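Local coordinates for protein putative isohexenylglutaconyl-CoA hydratase (Pseudomonas aeruginosa, PDB 4ZU2) that probably hydrates isohexenylglutaconyl-CoA, a step in acyclic terpene breakdown, as a member of the crotonase (enoyl-CoA hydratase/isomerase) family, at residues 7-20 / 32-46. Sequence-based numbering, arbitrary orientation.
Sequences ETLLLEPIEGVLRI and SLAMVGELRAVLAAV
The carboxylates of E7 and E38 stack, their planes 17° apart, as the two side chains run past one another in opposite directions. E7 covers one face of the E38 carboxylate, with E7 CB 3.1 Å from E38 OE1. T8 comes over the other face: its OG1 donates to E38 OE1 (2.9 Å), approaching from 36° above the carboxylate plane. This hydroxyl sits between the backbone N and the carbonyl carbon of T8 (chi1 65°), which also lays T8 OG1 against M35 CA at 3.3 Å. T8 N donates to the same E38 OE1, although the modelled separation is doubtfully short. As modelled, both donors of T8 converge on E38 OE1, while the stacked acids place E7 OE2 4.2 Å from E38 OE1, a like-charge pair whose repulsion the T8 donors probably offset in part at E38.

At the start of the helix, the N-cap residue S32 accepts a bond from M35 N through its OG. Helix 33-47 is the crossover of a beta-alpha-beta unit in the crotonase fold, linking strand 17-22 to the parallel strand 54-59. It runs nearly antiparallel to strand 17-20, which a type II' turn at 14-17 joins to edge strand 9-14 in a hairpin.

Beyond the acids the interface is apolar. L9 and L39 cross at about a right angle, L9 CD1 being 3.7 Å from L39 CD2. V42 straddles the two strands on the face of the hairpin: its CG2 meets the tip of L11 (CD1) on strand 9-14, while V42 CG1 lies 4.0 Å from I20 CD1 on strand 17-20. L18 CD2 also touches V42 CG1 and reaches V46 CG1 at 3.8 Å. L39 also touches L94 of helix 81-99.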
ATOM      1  N   GLU A   7      29.881  24.328   2.331  1.00 35.15           N
ATOM      2  CA  GLU A   7      28.569  23.949   1.887  1.00 29.86           C
ATOM      3  C   GLU A   7      27.477  24.471   2.911  1.00 34.87           C
ATOM      4  O   GLU A   7      27.722  25.345   3.758  1.00 36.36           O
ATOM      5  CB  GLU A   7      28.529  22.386   1.731  1.00 55.76           C
ATOM      6  CG  GLU A   7      29.085  21.713   0.406  1.00 41.21           C
ATOM      7  CD  GLU A   7      28.464  20.305   0.068  1.00 29.05           C
ATOM      8  OE1 GLU A   7      28.460  19.831  -1.086  1.00 25.98           O
ATOM      9  OE2 GLU A   7      27.971  19.632   0.952  1.00 37.79           O
ATOM     10  N   THR A   8      26.262  23.938   2.793  1.00 29.60           N
ATOM     11  CA  THR A   8      25.238  23.925   3.836  1.00 26.87           C
ATOM     12  C   THR A   8      25.142  22.495   4.358  1.00 30.77           C
ATOM     13  O   THR A   8      24.174  22.123   5.033  1.00 32.76           O
ATOM     14  CB  THR A   8      23.837  24.211   3.264  1.00 29.00           C
ATOM     15  OG1 THR A   8      23.477  23.126   2.365  1.00 32.05           O
ATOM     16  CG2 THR A   8      23.801  25.562   2.530  1.00 21.00           C
ATOM     17  N   LEU A   9      26.134  21.682   4.009  1.00 32.91           N
ATOM     18  CA  LEU A   9      26.182  20.307   4.439  1.00 34.81           C
ATOM     19  C   LEU A   9      27.535  20.044   5.029  1.00 36.45           C
ATOM     20  O   LEU A   9      28.524  20.713   4.702  1.00 35.93           O
ATOM     21  CB  LEU A   9      25.985  19.354   3.260  1.00 30.63           C
ATOM     22  CG  LEU A   9      24.693  19.518   2.473  1.00 28.65           C
ATOM     23  CD1 LEU A   9      24.678  18.652   1.228  1.00 29.75           C
ATOM     24  CD2 LEU A   9      23.511  19.212   3.381  1.00 27.12           C
ATOM     25  N   LEU A  10      27.565  19.055   5.893  1.00 34.01           N
ATOM     26  CA  LEU A  10      28.809  18.458   6.321  1.00 33.70           C
ATOM     27  C   LEU A  10      28.865  16.990   5.862  1.00 34.40           C
ATOM     28  O   LEU A  10      28.017  16.137   6.230  1.00 30.97           O
ATOM     29  CB  LEU A  10      28.934  18.570   7.839  1.00 40.52           C
ATOM     30  CG  LEU A  10      29.001  20.006   8.392  1.00 45.51           C
ATOM     31  CD1 LEU A  10      28.845  20.009   9.884  1.00 44.56           C
ATOM     32  CD2 LEU A  10      30.297  20.718   8.008  1.00 46.48           C
ATOM     33  N   LEU A  11      29.880  16.710   5.056  1.00 32.70           N
ATOM     34  CA  LEU A  11      30.095  15.385   4.497  1.00 31.79           C
ATOM     35  C   LEU A  11      31.080  14.555   5.348  1.00 41.05           C
ATOM     36  O   LEU A  11      32.147  15.055   5.737  1.00 41.96           O
ATOM     37  CB  LEU A  11      30.606  15.551   3.072  1.00 24.90           C
ATOM     38  CG  LEU A  11      29.816  16.564   2.228  1.00 22.48           C
ATOM     39  CD1 LEU A  11      30.260  16.593   0.767  1.00 24.45           C
ATOM     40  CD2 LEU A  11      28.345  16.209   2.297  1.00 30.19           C
ATOM     41  N   GLU A  12      30.718  13.303   5.656  1.00 40.94           N
ATOM     42  CA  GLU A  12      31.602  12.412   6.445  1.00 40.77           C
ATOM     43  C   GLU A  12      31.785  11.016   5.835  1.00 30.69           C
ATOM     44  O   GLU A  12      31.111  10.064   6.211  1.00 30.12           O
ATOM     45  CB  GLU A  12      31.078  12.258   7.876  1.00 48.12           C
ATOM     46  CG  GLU A  12      30.585  13.555   8.575  1.00 56.95           C
ATOM     47  CD  GLU A  12      30.045  13.265   9.995  1.00 62.48           C
ATOM     48  OE1 GLU A  12      30.836  12.801  10.839  1.00 67.31           O
ATOM     49  OE2 GLU A  12      28.840  13.457  10.270  1.00 60.80           O
ATOM     50  N   PRO A  13      32.703  10.875   4.889  1.00 30.76           N
ATOM     51  CA  PRO A  13      32.875   9.547   4.270  1.00 30.39           C
ATOM     52  C   PRO A  13      33.754   8.520   5.026  1.00 41.04           C
ATOM     53  O   PRO A  13      34.977   8.547   4.948  1.00 44.32           O
ATOM     54  CB  PRO A  13      33.502   9.888   2.905  1.00 31.11           C
ATOM     55  CG  PRO A  13      34.078  11.252   3.052  1.00 25.41           C
ATOM     56  CD  PRO A  13      33.493  11.924   4.225  1.00 24.16           C
ATOM     57  N   ILE A  14      33.113   7.581   5.705  1.00 37.84           N
ATOM     58  CA  ILE A  14      33.805   6.490   6.383  1.00 35.14           C
ATOM     59  C   ILE A  14      33.752   5.199   5.554  1.00 36.43           C
ATOM     60  O   ILE A  14      32.829   4.405   5.695  1.00 32.50           O
ATOM     61  CB  ILE A  14      33.177   6.199   7.762  1.00 65.96           C
ATOM     62  CG1 ILE A  14      31.639   6.047   7.659  1.00 95.01           C
ATOM     63  CG2 ILE A  14      33.489   7.332   8.714  1.00 64.22           C
ATOM     64  CD1 ILE A  14      31.011   4.908   8.525  1.00 53.16           C
ATOM     65  N   GLU A  15      34.755   4.989   4.709  1.00 43.05           N
ATOM     66  CA  GLU A  15      34.891   3.750   3.956  1.00 51.84           C
ATOM     67  C   GLU A  15      33.862   3.709   2.839  1.00 51.76           C
ATOM     68  O   GLU A  15      33.979   4.448   1.869  1.00 54.36           O
ATOM     69  CB  GLU A  15      34.771   2.520   4.861  1.00 57.20           C
ATOM     70  CG  GLU A  15      35.752   2.465   6.003  1.00 64.88           C
ATOM     71  CD  GLU A  15      35.216   1.639   7.178  1.00 72.29           C
ATOM     72  OE1 GLU A  15      34.044   1.873   7.576  1.00 76.31           O
ATOM     73  OE2 GLU A  15      35.954   0.756   7.696  1.00 69.04           O
ATOM     74  N   GLY A  16      32.867   2.843   2.960  1.00 49.33           N
ATOM     75  CA  GLY A  16      31.801   2.788   1.981  1.00 42.98           C
ATOM     76  C   GLY A  16      30.567   3.585   2.380  1.00 39.11           C
ATOM     77  O   GLY A  16      29.612   3.611   1.610  1.00 43.40           O
ATOM     78  N   VAL A  17      30.585   4.243   3.550  1.00 30.88           N
ATOM     79  CA  VAL A  17      29.401   4.957   4.063  1.00 30.49           C
ATOM     80  C   VAL A  17      29.608   6.463   4.012  1.00 33.01           C
ATOM     81  O   VAL A  17      30.536   6.966   4.612  1.00 34.50           O
ATOM     82  CB  VAL A  17      29.034   4.501   5.479  1.00 22.23           C
ATOM     83  CG1 VAL A  17      27.826   5.234   5.969  1.00 27.28           C
ATOM     84  CG2 VAL A  17      28.808   2.964   5.475  1.00 18.31           C
ATOM     85  N   LEU A  18      28.799   7.166   3.225  1.00 32.39           N
ATOM     86  CA  LEU A  18      28.868   8.641   3.178  1.00 30.19           C
ATOM     87  C   LEU A  18      27.746   9.211   4.064  1.00 31.94           C
ATOM     88  O   LEU A  18      26.567   9.083   3.745  1.00 33.57           O
ATOM     89  CB  LEU A  18      28.781   9.169   1.748  1.00 30.58           C
ATOM     90  CG  LEU A  18      28.624  10.696   1.539  1.00 26.79           C
ATOM     91  CD1 LEU A  18      29.771  11.488   2.155  1.00 27.45           C
ATOM     92  CD2 LEU A  18      28.542  11.007   0.067  1.00 22.77           C
ATOM     93  N   ARG A  19      28.119   9.763   5.213  1.00 26.38           N
ATOM     94  CA  ARG A  19      27.179  10.475   6.065  1.00 27.30           C
ATOM     95  C   ARG A  19      27.021  11.916   5.598  1.00 21.19           C
ATOM     96  O   ARG A  19      28.012  12.581   5.329  1.00 24.30           O
ATOM     97  CB  ARG A  19      27.683  10.501   7.487  1.00 28.23           C
ATOM     98  CG  ARG A  19      27.406   9.237   8.213  1.00 36.88           C
ATOM     99  CD  ARG A  19      28.701   8.441   8.462  1.00 46.37           C
ATOM    100  NE  ARG A  19      28.527   7.169   9.179  1.00 43.40           N
ATOM    101  CZ  ARG A  19      27.823   6.993  10.298  1.00 41.60           C
ATOM    102  NH1 ARG A  19      27.158   7.974  10.892  1.00 40.98           N
ATOM    103  NH2 ARG A  19      27.767   5.806  10.843  1.00 44.49           N
ATOM    104  N   ILE A  20      25.785  12.403   5.560  1.00 20.44           N
ATOM    105  CA  ILE A  20      25.487  13.743   5.037  1.00 26.43           C
ATOM    106  C   ILE A  20      24.613  14.447   6.046  1.00 27.39           C
ATOM    107  O   ILE A  20      23.520  13.975   6.355  1.00 24.02           O
ATOM    108  CB  ILE A  20      24.709  13.688   3.697  1.00 28.87           C
ATOM    109  CG1 ILE A  20      25.421  12.784   2.667  1.00 22.33           C
ATOM    110  CG2 ILE A  20      24.479  15.123   3.142  1.00 23.17           C
ATOM    111  CD1 ILE A  20      24.579  12.434   1.499  1.00 22.58           C
ATOM    112  N   SER A  32      17.257  25.285   1.916  1.00 22.12           N
ATOM    113  CA  SER A  32      17.463  26.422   1.131  1.00 18.31           C
ATOM    114  C   SER A  32      17.623  25.947  -0.310  1.00 23.40           C
ATOM    115  O   SER A  32      17.842  24.783  -0.579  1.00 23.14           O
ATOM    116  CB  SER A  32      18.700  27.151   1.622  1.00 27.74           C
ATOM    117  OG  SER A  32      19.866  26.330   1.622  1.00 31.22           O
ATOM    118  N   LEU A  33      17.559  26.903  -1.215  1.00 26.21           N
ATOM    119  CA  LEU A  33      17.855  26.719  -2.633  1.00 34.36           C
ATOM    120  C   LEU A  33      19.303  26.209  -2.785  1.00 28.69           C
ATOM    121  O   LEU A  33      19.572  25.261  -3.513  1.00 23.05           O
ATOM    122  CB  LEU A  33      17.685  28.093  -3.308  1.00 36.61           C
ATOM    123  CG  LEU A  33      16.950  28.350  -4.609  1.00 39.42           C
ATOM    124  CD1 LEU A  33      16.617  29.841  -4.602  1.00 39.86           C
ATOM    125  CD2 LEU A  33      17.806  27.996  -5.857  1.00 46.00           C
ATOM    126  N   ALA A  34      20.227  26.844  -2.061  1.00 20.57           N
ATOM    127  CA  ALA A  34      21.608  26.327  -1.945  1.00 17.28           C
ATOM    128  C   ALA A  34      21.719  24.850  -1.447  1.00 18.43           C
ATOM    129  O   ALA A  34      22.431  24.035  -2.044  1.00 17.17           O
ATOM    130  CB  ALA A  34      22.423  27.247  -1.071  1.00 21.49           C
ATOM    131  N   MET A  35      20.989  24.498  -0.389  1.00 18.24           N
ATOM    132  CA  MET A  35      21.056  23.140   0.147  1.00 17.05           C
ATOM    133  C   MET A  35      20.537  22.084  -0.857  1.00 17.33           C
ATOM    134  O   MET A  35      21.166  21.078  -1.055  1.00 20.63           O
ATOM    135  CB  MET A  35      20.290  23.054   1.464  1.00 16.16           C
ATOM    136  CG  MET A  35      20.293  21.665   2.067  1.00 18.67           C
ATOM    137  SD  MET A  35      19.485  21.723   3.650  1.00 25.28           S
ATOM    138  CE  MET A  35      18.372  20.396   3.817  1.00 68.49           C
ATOM    139  N   VAL A  36      19.404  22.333  -1.499  1.00 23.16           N
ATOM    140  CA  VAL A  36      18.912  21.450  -2.575  1.00 26.00           C
ATOM    141  C   VAL A  36      19.970  21.298  -3.676  1.00 27.26           C
ATOM    142  O   VAL A  36      20.215  20.205  -4.177  1.00 24.92           O
ATOM    143  CB  VAL A  36      17.598  22.012  -3.222  1.00 26.91           C
ATOM    144  CG1 VAL A  36      17.132  21.133  -4.415  1.00 17.39           C
ATOM    145  CG2 VAL A  36      16.480  22.117  -2.195  1.00 25.71           C
ATOM    146  N   GLY A  37      20.584  22.404  -4.076  1.00 29.70           N
ATOM    147  CA  GLY A  37      21.645  22.328  -5.065  1.00 27.53           C
ATOM    148  C   GLY A  37      22.777  21.423  -4.588  1.00 26.49           C
ATOM    149  O   GLY A  37      23.257  20.584  -5.321  1.00 26.44           O
ATOM    150  N   GLU A  38      23.194  21.586  -3.339  1.00 20.33           N
ATOM    151  CA  GLU A  38      24.338  20.846  -2.862  1.00 23.15           C
ATOM    152  C   GLU A  38      23.999  19.366  -2.721  1.00 20.78           C
ATOM    153  O   GLU A  38      24.853  18.520  -2.949  1.00 24.41           O
ATOM    154  CB  GLU A  38      24.916  21.451  -1.550  1.00 11.57           C
ATOM    155  CG  GLU A  38      25.546  22.853  -1.793  1.00 33.31           C
ATOM    156  CD  GLU A  38      26.095  23.526  -0.522  1.00 30.32           C
ATOM    157  OE1 GLU A  38      25.708  23.105   0.587  1.00 31.49           O
ATOM    158  OE2 GLU A  38      26.894  24.489  -0.640  1.00 28.26           O
ATOM    159  N   LEU A  39      22.767  19.063  -2.330  1.00 15.70           N
ATOM    160  CA  LEU A  39      22.391  17.684  -2.088  1.00 20.96           C
ATOM    161  C   LEU A  39      22.369  16.943  -3.402  1.00 22.01           C
ATOM    162  O   LEU A  39      22.733  15.770  -3.468  1.00 17.15           O
ATOM    163  CB  LEU A  39      21.022  17.599  -1.483  1.00 18.88           C
ATOM    164  CG  LEU A  39      20.959  17.911  -0.013  1.00 24.22           C
ATOM    165  CD1 LEU A  39      19.498  18.261   0.352  1.00 30.58           C
ATOM    166  CD2 LEU A  39      21.465  16.792   0.841  1.00 20.55           C
ATOM    167  N   ARG A  40      21.951  17.669  -4.439  1.00 23.38           N
ATOM    168  CA  ARG A  40      21.814  17.112  -5.767  1.00 25.61           C
ATOM    169  C   ARG A  40      23.181  16.854  -6.336  1.00 26.71           C
ATOM    170  O   ARG A  40      23.396  15.857  -7.047  1.00 28.46           O
ATOM    171  CB  ARG A  40      21.015  18.062  -6.682  1.00 24.10           C
ATOM    172  CG  ARG A  40      19.554  18.106  -6.337  1.00 20.10           C
ATOM    173  CD  ARG A  40      18.767  18.958  -7.301  1.00 15.25           C
ATOM    174  NE  ARG A  40      18.636  18.298  -8.595  1.00 16.14           N
ATOM    175  CZ  ARG A  40      18.307  18.926  -9.717  1.00 12.97           C
ATOM    176  NH1 ARG A  40      18.096  20.204  -9.688  1.00  9.31           N
ATOM    177  NH2 ARG A  40      18.221  18.289 -10.872  1.00 17.20           N
ATOM    178  N   ALA A  41      24.102  17.760  -6.025  1.00 23.89           N
ATOM    179  CA  ALA A  41      25.481  17.655  -6.513  1.00 18.20           C
ATOM    180  C   ALA A  41      26.194  16.483  -5.897  1.00 17.92           C
ATOM    181  O   ALA A  41      26.937  15.787  -6.577  1.00 26.86           O
ATOM    182  CB  ALA A  41      26.270  18.954  -6.217  1.00 20.59           C
ATOM    183  N   VAL A  42      26.001  16.293  -4.593  1.00 21.30           N
ATOM    184  CA  VAL A  42      26.555  15.161  -3.873  1.00 24.08           C
ATOM    185  C   VAL A  42      25.977  13.828  -4.379  1.00 25.59           C
ATOM    186  O   VAL A  42      26.709  12.865  -4.567  1.00 23.46           O
ATOM    187  CB  VAL A  42      26.322  15.295  -2.341  1.00 29.01           C
ATOM    188  CG1 VAL A  42      26.616  13.988  -1.629  1.00 25.79           C
ATOM    189  CG2 VAL A  42      27.185  16.400  -1.746  1.00 26.30           C
ATOM    190  N   LEU A  43      24.670  13.774  -4.618  1.00 29.32           N
ATOM    191  CA  LEU A  43      24.049  12.534  -5.060  1.00 23.87           C
ATOM    192  C   LEU A  43      24.576  12.144  -6.439  1.00 24.92           C
ATOM    193  O   LEU A  43      24.751  10.958  -6.716  1.00 21.51           O
ATOM    194  CB  LEU A  43      22.515  12.636  -5.038  1.00 25.22           C
ATOM    195  CG  LEU A  43      21.874  12.683  -3.628  1.00 25.36           C
ATOM    196  CD1 LEU A  43      20.384  13.043  -3.664  1.00 23.86           C
ATOM    197  CD2 LEU A  43      22.048  11.409  -2.891  1.00 25.07           C
ATOM    198  N   ALA A  44      24.832  13.128  -7.304  1.00 23.28           N
ATOM    199  CA  ALA A  44      25.341  12.840  -8.643  1.00 20.22           C
ATOM    200  C   ALA A  44      26.802  12.429  -8.590  1.00 29.76           C
ATOM    201  O   ALA A  44      27.267  11.599  -9.395  1.00 34.02           O
ATOM    202  CB  ALA A  44      25.173  14.050  -9.547  1.00 21.52           C
ATOM    203  N   ALA A  45      27.526  13.014  -7.636  1.00 27.97           N
ATOM    204  CA  ALA A  45      28.929  12.663  -7.397  1.00 24.87           C
ATOM    205  C   ALA A  45      29.150  11.169  -7.170  1.00 28.27           C
ATOM    206  O   ALA A  45      30.102  10.579  -7.695  1.00 30.43           O
ATOM    207  CB  ALA A  45      29.461  13.423  -6.173  1.00 25.89           C
ATOM    208  N   VAL A  46      28.299  10.573  -6.349  1.00 22.87           N
ATOM    209  CA  VAL A  46      28.463   9.177  -5.942  1.00 23.89           C
ATOM    210  C   VAL A  46      27.539   8.177  -6.694  1.00 23.02           C
ATOM    211  O   VAL A  46      27.685   6.951  -6.583  1.00 27.31           O
ATOM    212  CB  VAL A  46      28.232   9.032  -4.424  1.00 19.71           C
ATOM    213  CG1 VAL A  46      28.992  10.126  -3.612  1.00 19.18           C
ATOM    214  CG2 VAL A  46      26.745   9.032  -4.081  1.00 18.23           C
TER